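Local coordinates for protein 1-deoxy-D-xylulose 5-phosphate reductoisomerase (Moraxella catarrhalis, PDB 4ZQG) that catalyses the NAD(P)H-dependent rearrangement and reduction of 1-deoxy-D-xylulose 5-phosphate to 2-C-methyl-D-erythritol 4-phosphate, a magnesium-dependent step of the MEP pathway inhibited by fosmidomycin, at residues L23-Q28 and H286-P291; K46-A51 and A67-K72; L322-Y327 and A366-K371. One frame throughout, in Å; residues are numbered along the deposited sequence.

Contact 1. Residues L23-Q28 and H286-P291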
loop_
_atom_site.group_PDB
_atom_site.type_symbol
_atom_site.label_atom_id
_atom_site.label_comp_id
_atom_site.label_asym_id
_atom_site.label_seq_id
_atom_site.Cartn_x
_atom_site.Cartn_y
_atom_site.Cartn_z
ATOM N N LEU A 23 12.821 -12.918 -18.549
ATOM C CA LEU A 23 13.469 -14.217 -18.705
ATOM C C LEU A 23 14.149 -14.605 -17.441
ATOM O O LEU A 23 14.192 -15.796 -17.107
ATOM C CB LEU A 23 14.437 -14.246 -19.922
ATOM C CG LEU A 23 13.631 -14.166 -21.235
ATOM C CD1 LEU A 23 14.452 -13.955 -22.486
ATOM C CD2 LEU A 23 12.730 -15.373 -21.345
ATOM N N ALA A 24 14.661 -13.622 -16.695
ATOM C CA ALA A 24 15.361 -13.962 -15.435
ATOM C C ALA A 24 14.412 -14.608 -14.450
ATOM O O ALA A 24 14.811 -15.490 -13.681
ATOM C CB ALA A 24 16.078 -12.771 -14.858
ATOM N N ILE A 25 13.135 -14.234 -14.535
ATOM C CA ILE A 25 12.113 -14.832 -13.729
ATOM C C ILE A 25 11.742 -16.217 -14.252
ATOM O O ILE A 25 11.598 -17.141 -13.478
ATOM C CB ILE A 25 10.877 -13.925 -13.694
ATOM C CG1 ILE A 25 11.184 -12.602 -12.967
ATOM C CG2 ILE A 25 9.709 -14.630 -13.011
ATOM C CD1 ILE A 25 10.120 -11.511 -13.187
ATOM N N ILE A 26 11.588 -16.368 -15.568
ATOM C CA ILE A 26 11.292 -17.678 -16.153
ATOM C C ILE A 26 12.331 -18.743 -15.725
ATOM O O ILE A 26 11.973 -19.886 -15.411
ATOM C CB ILE A 26 11.269 -17.650 -17.678
ATOM C CG1 ILE A 26 10.289 -16.617 -18.242
ATOM C CG2 ILE A 26 10.917 -19.030 -18.188
ATOM C CD1 ILE A 26 8.936 -16.714 -17.639
ATOM N N ARG A 27 13.607 -18.362 -15.680
ATOM C CA ARG A 27 14.634 -19.307 -15.317
ATOM C C ARG A 27 14.568 -19.720 -13.878
ATOM O O ARG A 27 15.209 -20.668 -13.467
ATOM C CB ARG A 27 16.009 -18.717 -15.558
ATOM C CG ARG A 27 16.297 -18.485 -17.003
ATOM C CD ARG A 27 17.678 -17.913 -17.216
ATOM N NE ARG A 27 17.791 -17.559 -18.625
ATOM C CZ ARG A 27 17.819 -16.330 -19.118
ATOM N NH1 ARG A 27 17.882 -16.188 -20.428
ATOM N NH2 ARG A 27 17.787 -15.248 -18.325
ATOM N N GLN A 28 13.838 -18.968 -13.074
ATOM C CA GLN A 28 13.690 -19.325 -11.690
ATOM C C GLN A 28 12.475 -20.190 -11.493
ATOM O O GLN A 28 12.321 -20.807 -10.424
ATOM C CB GLN A 28 13.580 -18.079 -10.860
ATOM C CG GLN A 28 14.816 -17.207 -10.892
ATOM C CD GLN A 28 14.569 -15.961 -10.087
ATOM O OE1 GLN A 28 14.392 -16.031 -8.836
ATOM N NE2 GLN A 28 14.481 -14.814 -10.777
ATOM N N HIS A 286 4.900 -10.018 -10.281
ATOM C CA HIS A 286 3.535 -9.784 -9.850
ATOM C C HIS A 286 2.562 -9.984 -10.997
ATOM O O HIS A 286 1.534 -10.646 -10.851
ATOM C CB HIS A 286 3.345 -8.348 -9.338
ATOM C CG HIS A 286 1.905 -7.982 -9.161
ATOM N ND1 HIS A 286 1.184 -7.284 -10.111
ATOM C CD2 HIS A 286 1.041 -8.243 -8.153
ATOM C CE1 HIS A 286 -0.066 -7.163 -9.713
ATOM N NE2 HIS A 286 -0.174 -7.723 -8.521
ATOM N N ALA A 287 2.889 -9.395 -12.140
ATOM C CA ALA A 287 2.007 -9.486 -13.265
ATOM C C ALA A 287 1.954 -10.904 -13.860
ATOM O O ALA A 287 0.882 -11.343 -14.267
ATOM C CB ALA A 287 2.424 -8.481 -14.298
ATOM N N LEU A 288 3.090 -11.621 -13.889
ATOM C CA LEU A 288 3.122 -12.988 -14.374
ATOM C C LEU A 288 2.293 -13.933 -13.545
ATOM O O LEU A 288 1.568 -14.770 -14.076
ATOM C CB LEU A 288 4.527 -13.541 -14.393
ATOM C CG LEU A 288 5.347 -13.208 -15.640
ATOM C CD1 LEU A 288 6.775 -13.645 -15.416
ATOM C CD2 LEU A 288 4.781 -13.895 -16.864
ATOM N N ALA A 289 2.412 -13.854 -12.233
ATOM C CA ALA A 289 1.765 -14.855 -11.422
ATOM C C ALA A 289 0.349 -14.481 -11.041
ATOM O O ALA A 289 -0.370 -15.326 -10.553
ATOM C CB ALA A 289 2.583 -15.129 -10.208
ATOM N N TYR A 290 -0.062 -13.236 -11.285
ATOM C CA TYR A 290 -1.356 -12.742 -10.814
ATOM C C TYR A 290 -2.472 -13.730 -11.149
ATOM O O TYR A 290 -2.476 -14.290 -12.247
ATOM C CB TYR A 290 -1.641 -11.385 -11.446
ATOM C CG TYR A 290 -2.903 -10.753 -10.965
ATOM C CD1 TYR A 290 -2.874 -9.758 -10.003
ATOM C CD2 TYR A 290 -4.149 -11.139 -11.483
ATOM C CE1 TYR A 290 -4.060 -9.185 -9.553
ATOM C CE2 TYR A 290 -5.316 -10.555 -11.045
ATOM C CZ TYR A 290 -5.262 -9.581 -10.079
ATOM O OH TYR A 290 -6.424 -9.008 -9.614
ATOM N N PRO A 291 -3.421 -13.985 -10.232
ATOM C CA PRO A 291 -3.556 -13.364 -8.925
ATOM C C PRO A 291 -2.692 -13.993 -7.809
ATOM O O PRO A 291 -2.778 -13.592 -6.644
ATOM C CB PRO A 291 -5.020 -13.619 -8.624
ATOM C CG PRO A 291 -5.223 -14.995 -9.169
ATOM C CD PRO A 291 -4.391 -15.079 -10.401
#
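Leu288 reaches from helix 281-289 into the side of helix 17-26, where its CD1 methyl meets two consecutive isoleucines. The nearer is Ile25, whose branch methyl CG2 lies 3.9 Å from Leu288 CD1; the second is Ile26, which brings the end of its longer arm to the same methyl, with CD1 4.4 Å from Leu288 CD1. Ile25 directs its CB at the partner helix and holds CG2 anti to its own backbone N, CG1 lying beside that N (chi1 -66°), which makes CG2 the branch that touches Leu288. The leucine and Ile25 side chains pass each other at a slant. The two backbones stay well apart, with 9.2 Å between Ile25 CA and Leu288 CA. Farther out, Ile25 packs on Lys281, Ile284 and Ala285 of the same partner helix, while Ile26 turns to Leu9, Tyr33 and Ile35 on the strands beneath. At the end of 23-28, Gln28 NE2 bonds back to Ala24 O at 3.0 Å, coming from above the carbonyl plane, and to Ser296 O. Ile25, Ile26 and Leu288 thus meet by apolar burial alone, while Arg123, bonded to Tyr290 O, and Tyr33, weakly to Leu288 O, supply polar links beside them.

Contact 2. Residues K46-A51 and A67-K72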
loop_
_atom_site.group_PDB
_atom_site.type_symbol
_atom_site.label_atom_id
_atom_site.label_comp_id
_atom_site.label_asym_id
_atom_site.label_seq_id
_atom_site.Cartn_x
_atom_site.Cartn_y
_atom_site.Cartn_z
ATOM N N LYS A 46 21.703 -12.735 -30.030
ATOM C CA LYS A 46 21.107 -12.884 -28.734
ATOM C C LYS A 46 19.799 -13.624 -28.865
ATOM O O LYS A 46 19.540 -14.605 -28.163
ATOM C CB LYS A 46 20.934 -11.554 -28.061
ATOM C CG LYS A 46 20.591 -11.724 -26.599
ATOM C CD LYS A 46 20.279 -10.384 -25.960
ATOM C CE LYS A 46 19.901 -10.570 -24.513
ATOM N NZ LYS A 46 19.625 -9.238 -23.965
ATOM N N LEU A 47 19.010 -13.221 -29.832
ATOM C CA LEU A 47 17.816 -13.997 -30.158
ATOM C C LEU A 47 18.130 -15.480 -30.471
ATOM O O LEU A 47 17.501 -16.381 -29.922
ATOM C CB LEU A 47 17.084 -13.363 -31.317
ATOM C CG LEU A 47 15.690 -13.901 -31.502
ATOM C CD1 LEU A 47 14.829 -13.847 -30.227
ATOM C CD2 LEU A 47 15.073 -13.069 -32.603
ATOM N N LEU A 48 19.152 -15.740 -31.258
ATOM C CA LEU A 48 19.563 -17.104 -31.436
ATOM C C LEU A 48 19.900 -17.795 -30.132
ATOM O O LEU A 48 19.390 -18.900 -29.881
ATOM C CB LEU A 48 20.762 -17.211 -32.405
ATOM C CG LEU A 48 21.128 -18.659 -32.770
ATOM C CD1 LEU A 48 20.113 -19.224 -33.740
ATOM C CD2 LEU A 48 22.518 -18.785 -33.353
ATOM N N ALA A 49 20.780 -17.183 -29.319
ATOM C CA ALA A 49 21.160 -17.775 -28.019
ATOM C C ALA A 49 19.917 -18.101 -27.166
ATOM O O ALA A 49 19.862 -19.170 -26.526
ATOM C CB ALA A 49 22.103 -16.868 -27.270
ATOM N N LEU A 50 18.922 -17.203 -27.173
ATOM C CA LEU A 50 17.661 -17.461 -26.473
ATOM C C LEU A 50 16.881 -18.620 -27.081
ATOM O O LEU A 50 16.399 -19.493 -26.400
ATOM C CB LEU A 50 16.767 -16.187 -26.430
ATOM C CG LEU A 50 17.344 -14.940 -25.704
ATOM C CD1 LEU A 50 16.332 -13.805 -25.665
ATOM C CD2 LEU A 50 17.805 -15.275 -24.314
ATOM N N ALA A 51 16.775 -18.618 -28.390
ATOM C CA ALA A 51 16.219 -19.748 -29.118
ATOM C C ALA A 51 16.801 -21.086 -28.643
ATOM O O ALA A 51 16.066 -21.995 -28.248
ATOM C CB ALA A 51 16.491 -19.568 -30.595
ATOM N N ALA A 67 16.643 -13.745 -43.203
ATOM C CA ALA A 67 17.447 -14.739 -43.922
ATOM C C ALA A 67 18.602 -15.202 -43.065
ATOM O O ALA A 67 18.775 -16.385 -42.850
ATOM C CB ALA A 67 17.952 -14.188 -45.251
ATOM N N GLN A 68 19.371 -14.255 -42.542
ATOM C CA GLN A 68 20.527 -14.587 -41.708
ATOM C C GLN A 68 20.120 -15.455 -40.515
ATOM O O GLN A 68 20.788 -16.408 -40.166
ATOM C CB GLN A 68 21.211 -13.310 -41.249
ATOM C CG GLN A 68 22.277 -13.481 -40.170
ATOM C CD GLN A 68 22.543 -12.161 -39.437
ATOM O OE1 GLN A 68 23.103 -12.139 -38.343
ATOM N NE2 GLN A 68 22.081 -11.053 -40.020
ATOM N N LEU A 69 19.003 -15.133 -39.902
ATOM C CA LEU A 69 18.627 -15.813 -38.692
ATOM C C LEU A 69 18.111 -17.186 -39.024
ATOM O O LEU A 69 18.340 -18.099 -38.253
ATOM C CB LEU A 69 17.573 -14.983 -37.927
ATOM C CG LEU A 69 17.294 -15.088 -36.418
ATOM C CD1 LEU A 69 15.882 -15.578 -36.151
ATOM C CD2 LEU A 69 18.285 -15.932 -35.619
ATOM N N SER A 70 17.421 -17.320 -40.165
ATOM C CA SER A 70 16.914 -18.620 -40.616
ATOM C C SER A 70 18.040 -19.606 -40.881
ATOM O O SER A 70 17.916 -20.778 -40.531
ATOM C CB SER A 70 16.044 -18.506 -41.870
ATOM O OG SER A 70 14.911 -17.661 -41.640
ATOM N N GLN A 71 19.126 -19.136 -41.478
ATOM C CA GLN A 71 20.287 -19.990 -41.699
ATOM C C GLN A 71 20.815 -20.509 -40.373
ATOM O O GLN A 71 21.059 -21.703 -40.217
ATOM C CB GLN A 71 21.405 -19.241 -42.411
ATOM C CG GLN A 71 22.485 -20.184 -42.883
ATOM C CD GLN A 71 21.897 -21.312 -43.721
ATOM O OE1 GLN A 71 21.340 -21.081 -44.804
ATOM N NE2 GLN A 71 21.984 -22.530 -43.208
ATOM N N LYS A 72 20.977 -19.592 -39.422
ATOM C CA LYS A 72 21.580 -19.891 -38.154
ATOM C C LYS A 72 20.756 -20.815 -37.288
ATOM O O LYS A 72 21.291 -21.598 -36.492
ATOM C CB LYS A 72 21.907 -18.592 -37.425
ATOM C CG LYS A 72 23.090 -17.863 -38.038
ATOM C CD LYS A 72 23.361 -16.542 -37.337
ATOM C CE LYS A 72 24.333 -15.679 -38.151
ATOM N NZ LYS A 72 24.760 -14.431 -37.453
#
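Leu48 and Leu69 supply most of the apolar contact between helices 44-54 and 66-75, whose short segments run in roughly the same direction, 32° apart, with axes 10.7 Å from each other. Leu48 CD1 stands 4.2 Å from Leu69 CD2, and the preceding residue, Leu47, more deeply buried, brings CD2 to 4.4 Å from Leu69 CD1, placing both methyls of Leu69 against successive leucines. Leu69 continues onto Ile82 of strand 81-84, and Leu47 onto Leu38 of strand 33-39. Leu48 also meets Lys72, at both main chain and side-chain stem. With CG anti to its backbone N (chi1 -173°), Leu48 extends to Lys72, where CD1 is 3.8 Å from Lys72 O and CD2 is 4.1 Å from Lys72 CB; the two side chains cross at about a right angle. Polar interactions lie at the margin. The extended Lys72 chain leads away from Leu48 and runs straight back along its own helix toward Gln68, one turn earlier, its NZ giving a 3.0 Å hydrogen bond to Gln68 OE1, tilted 18° from the carbonyl plane; its ion pair with Asp45 is long and weak. Leucine methyls therefore join these helices of the Rossmann-like domain, while the lysine contributes its carbon stem and holds its ammonium on Gln68.

Contact 3. Residues L322-Y327 and A366-K371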
loop_
_atom_site.group_PDB
_atom_site.type_symbol
_atom_site.label_atom_id
_atom_site.label_comp_id
_atom_site.label_asym_id
_atom_site.label_seq_id
_atom_site.Cartn_x
_atom_site.Cartn_y
_atom_site.Cartn_z
ATOM N N LEU A 322 6.558 17.578 -18.856
ATOM C CA LEU A 322 5.419 17.204 -17.990
ATOM C C LEU A 322 4.205 18.159 -18.090
ATOM O O LEU A 322 3.072 17.691 -18.195
ATOM C CB LEU A 322 5.903 17.063 -16.557
ATOM C CG LEU A 322 4.930 16.449 -15.578
ATOM C CD1 LEU A 322 4.261 15.174 -16.078
ATOM C CD2 LEU A 322 5.716 16.203 -14.310
ATOM N N LYS A 323 4.433 19.469 -18.111
ATOM C CA LYS A 323 3.358 20.413 -18.485
ATOM C C LYS A 323 2.706 19.958 -19.794
ATOM O O LYS A 323 1.484 19.871 -19.897
ATOM C CB LYS A 323 3.903 21.831 -18.668
ATOM C CG LYS A 323 3.453 22.893 -17.698
ATOM C CD LYS A 323 4.421 24.107 -17.655
ATOM C CE LYS A 323 4.600 24.869 -18.980
ATOM N N LEU A 324 3.547 19.644 -20.805
ATOM C CA LEU A 324 3.059 19.444 -22.166
ATOM C C LEU A 324 2.302 18.138 -22.273
ATOM O O LEU A 324 1.357 18.018 -23.047
ATOM C CB LEU A 324 4.203 19.519 -23.159
ATOM C CG LEU A 324 5.003 20.841 -23.146
ATOM C CD1 LEU A 324 6.327 20.719 -23.878
ATOM C CD2 LEU A 324 4.205 21.971 -23.747
ATOM N N ALA A 325 2.669 17.167 -21.456
ATOM C CA ALA A 325 1.934 15.911 -21.471
ATOM C C ALA A 325 0.560 16.018 -20.874
ATOM O O ALA A 325 -0.390 15.343 -21.329
ATOM C CB ALA A 325 2.716 14.844 -20.744
ATOM N N ARG A 326 0.448 16.849 -19.840
ATOM C CA ARG A 326 -0.846 17.050 -19.218
ATOM C C ARG A 326 -1.742 17.765 -20.208
ATOM O O ARG A 326 -2.834 17.311 -20.503
ATOM C CB ARG A 326 -0.736 17.792 -17.886
ATOM C CG ARG A 326 -1.994 17.626 -17.034
ATOM C CD ARG A 326 -1.872 18.290 -15.672
ATOM N NE ARG A 326 -0.938 17.584 -14.824
ATOM C CZ ARG A 326 -1.222 16.470 -14.162
ATOM N NH1 ARG A 326 -0.272 15.894 -13.404
ATOM N NH2 ARG A 326 -2.431 15.921 -14.256
ATOM N N TYR A 327 -1.230 18.856 -20.765
ATOM C CA TYR A 327 -1.907 19.582 -21.817
ATOM C C TYR A 327 -2.389 18.630 -22.881
ATOM O O TYR A 327 -3.538 18.680 -23.293
ATOM C CB TYR A 327 -0.980 20.639 -22.380
ATOM C CG TYR A 327 -1.495 21.349 -23.619
ATOM C CD1 TYR A 327 -2.794 21.876 -23.673
ATOM C CD2 TYR A 327 -0.665 21.518 -24.746
ATOM C CE1 TYR A 327 -3.248 22.537 -24.816
ATOM C CE2 TYR A 327 -1.108 22.179 -25.875
ATOM C CZ TYR A 327 -2.396 22.684 -25.912
ATOM O OH TYR A 327 -2.815 23.339 -27.056
ATOM N N ALA A 366 6.248 22.830 -30.166
ATOM C CA ALA A 366 6.089 23.368 -31.504
ATOM C C ALA A 366 5.188 22.443 -32.282
ATOM O O ALA A 366 4.310 22.890 -33.012
ATOM C CB ALA A 366 7.430 23.545 -32.197
ATOM N N CYS A 367 5.378 21.152 -32.074
ATOM C CA CYS A 367 4.481 20.158 -32.652
ATOM C C CYS A 367 3.031 20.141 -32.081
ATOM O O CYS A 367 2.069 19.939 -32.832
ATOM C CB CYS A 367 5.105 18.776 -32.527
ATOM S SG CYS A 367 6.435 18.530 -33.716
ATOM N N LEU A 368 2.858 20.333 -30.776
ATOM C CA LEU A 368 1.518 20.319 -30.240
ATOM C C LEU A 368 0.760 21.520 -30.794
ATOM O O LEU A 368 -0.401 21.373 -31.188
ATOM C CB LEU A 368 1.508 20.313 -28.714
ATOM C CG LEU A 368 1.806 18.960 -28.083
ATOM C CD1 LEU A 368 2.377 19.130 -26.697
ATOM C CD2 LEU A 368 0.573 18.077 -28.062
ATOM N N ASP A 369 1.445 22.671 -30.856
ATOM C CA ASP A 369 0.842 23.927 -31.289
ATOM C C ASP A 369 0.861 24.177 -32.795
ATOM O O ASP A 369 0.404 25.213 -33.246
ATOM C CB ASP A 369 1.490 25.108 -30.558
ATOM C CG ASP A 369 1.174 25.119 -29.063
ATOM O OD1 ASP A 369 1.829 25.896 -28.339
ATOM O OD2 ASP A 369 0.285 24.350 -28.606
ATOM N N ASP A 370 1.366 23.225 -33.573
ATOM C CA ASP A 370 1.381 23.340 -35.031
ATOM C C ASP A 370 0.013 23.145 -35.686
ATOM O O ASP A 370 -0.650 22.130 -35.449
ATOM C CB ASP A 370 2.326 22.296 -35.599
ATOM C CG ASP A 370 2.445 22.376 -37.091
ATOM O OD1 ASP A 370 3.579 22.608 -37.564
ATOM O OD2 ASP A 370 1.415 22.208 -37.783
ATOM N N LYS A 371 -0.367 24.077 -36.568
ATOM C CA LYS A 371 -1.716 24.075 -37.145
ATOM C C LYS A 371 -1.985 22.832 -37.997
ATOM O O LYS A 371 -3.103 22.310 -38.009
ATOM C CB LYS A 371 -1.982 25.352 -37.940
ATOM C CG LYS A 371 -2.048 26.603 -37.070
#
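Leu324 and Leu368 mark the nearest approach of the two backbones, their CA atoms 8.3 Å apart. Residues 322-327 are a run of helix 320-331, whereas 366-371 spans the end of helix 359-368 and the turn into helix 371-374. Asp370 occupies the N-cap position of that next helix: its OD2 accepts a hydrogen bond from Ile373 N and a weak one from Thr372 N, and OD1 forms a salt bridge with Lys405.

Leu368 carries the apolar part. Its CD1 methyl lies against Leu324, 3.9 Å from Leu324 O and 4.0 Å from Leu324 CB, so it meets main chain and side-chain stem together. The same leucine is met at its base by Tyr327, where ring atom CE2 comes to 4.3 Å from Leu368 CB in an oblique approach. Tyr327 holds CG anti to its backbone N (chi1 172°), which carries the ring across to the end of the other helix. There Asp369 meets the ring edge: OD2 sits near the ring plane, 3.8 Å from Tyr327 CE2 and 3.6 Å from Tyr327 OH. Ring and carboxylate planes are turned 71° apart, and the phenol and carboxylate are neighbours rather than a bonded pair.

Beyond this, Leu368 packs on Ala335 and Leu339 of helix 333-351, with Ala325 also on Leu339, and Cys367 on Ala402 of helix 387-409. A buried leucine pair with a tyrosine and an aspartate at its exposed border thus ties two helices into the all-helical C-terminal bundle typical of DXP reductoisomerases.

Overall arrangement
Contacts 1 and 2 both involve helices that flank the parallel sheet of the N-terminal, Rossmann-like domain, and contact 2 is nested within the chain loop that contact 1 closes. Their centres are 25 Å apart, yet they touch directly, Leu23 CD1 packing 3.7 Å from Leu50 CD1, so helices 17-26, 44-54 and 66-75 form one layer on the nucleotide-binding sheet, which contact 1 ties to helix 281-289, some 260 positions later in the chain. Contact 3 follows both in the chain and lies across its centre, with centres 38 Å from contact 1 and 42 Å from contact 2; it is internal to the C-terminal helices.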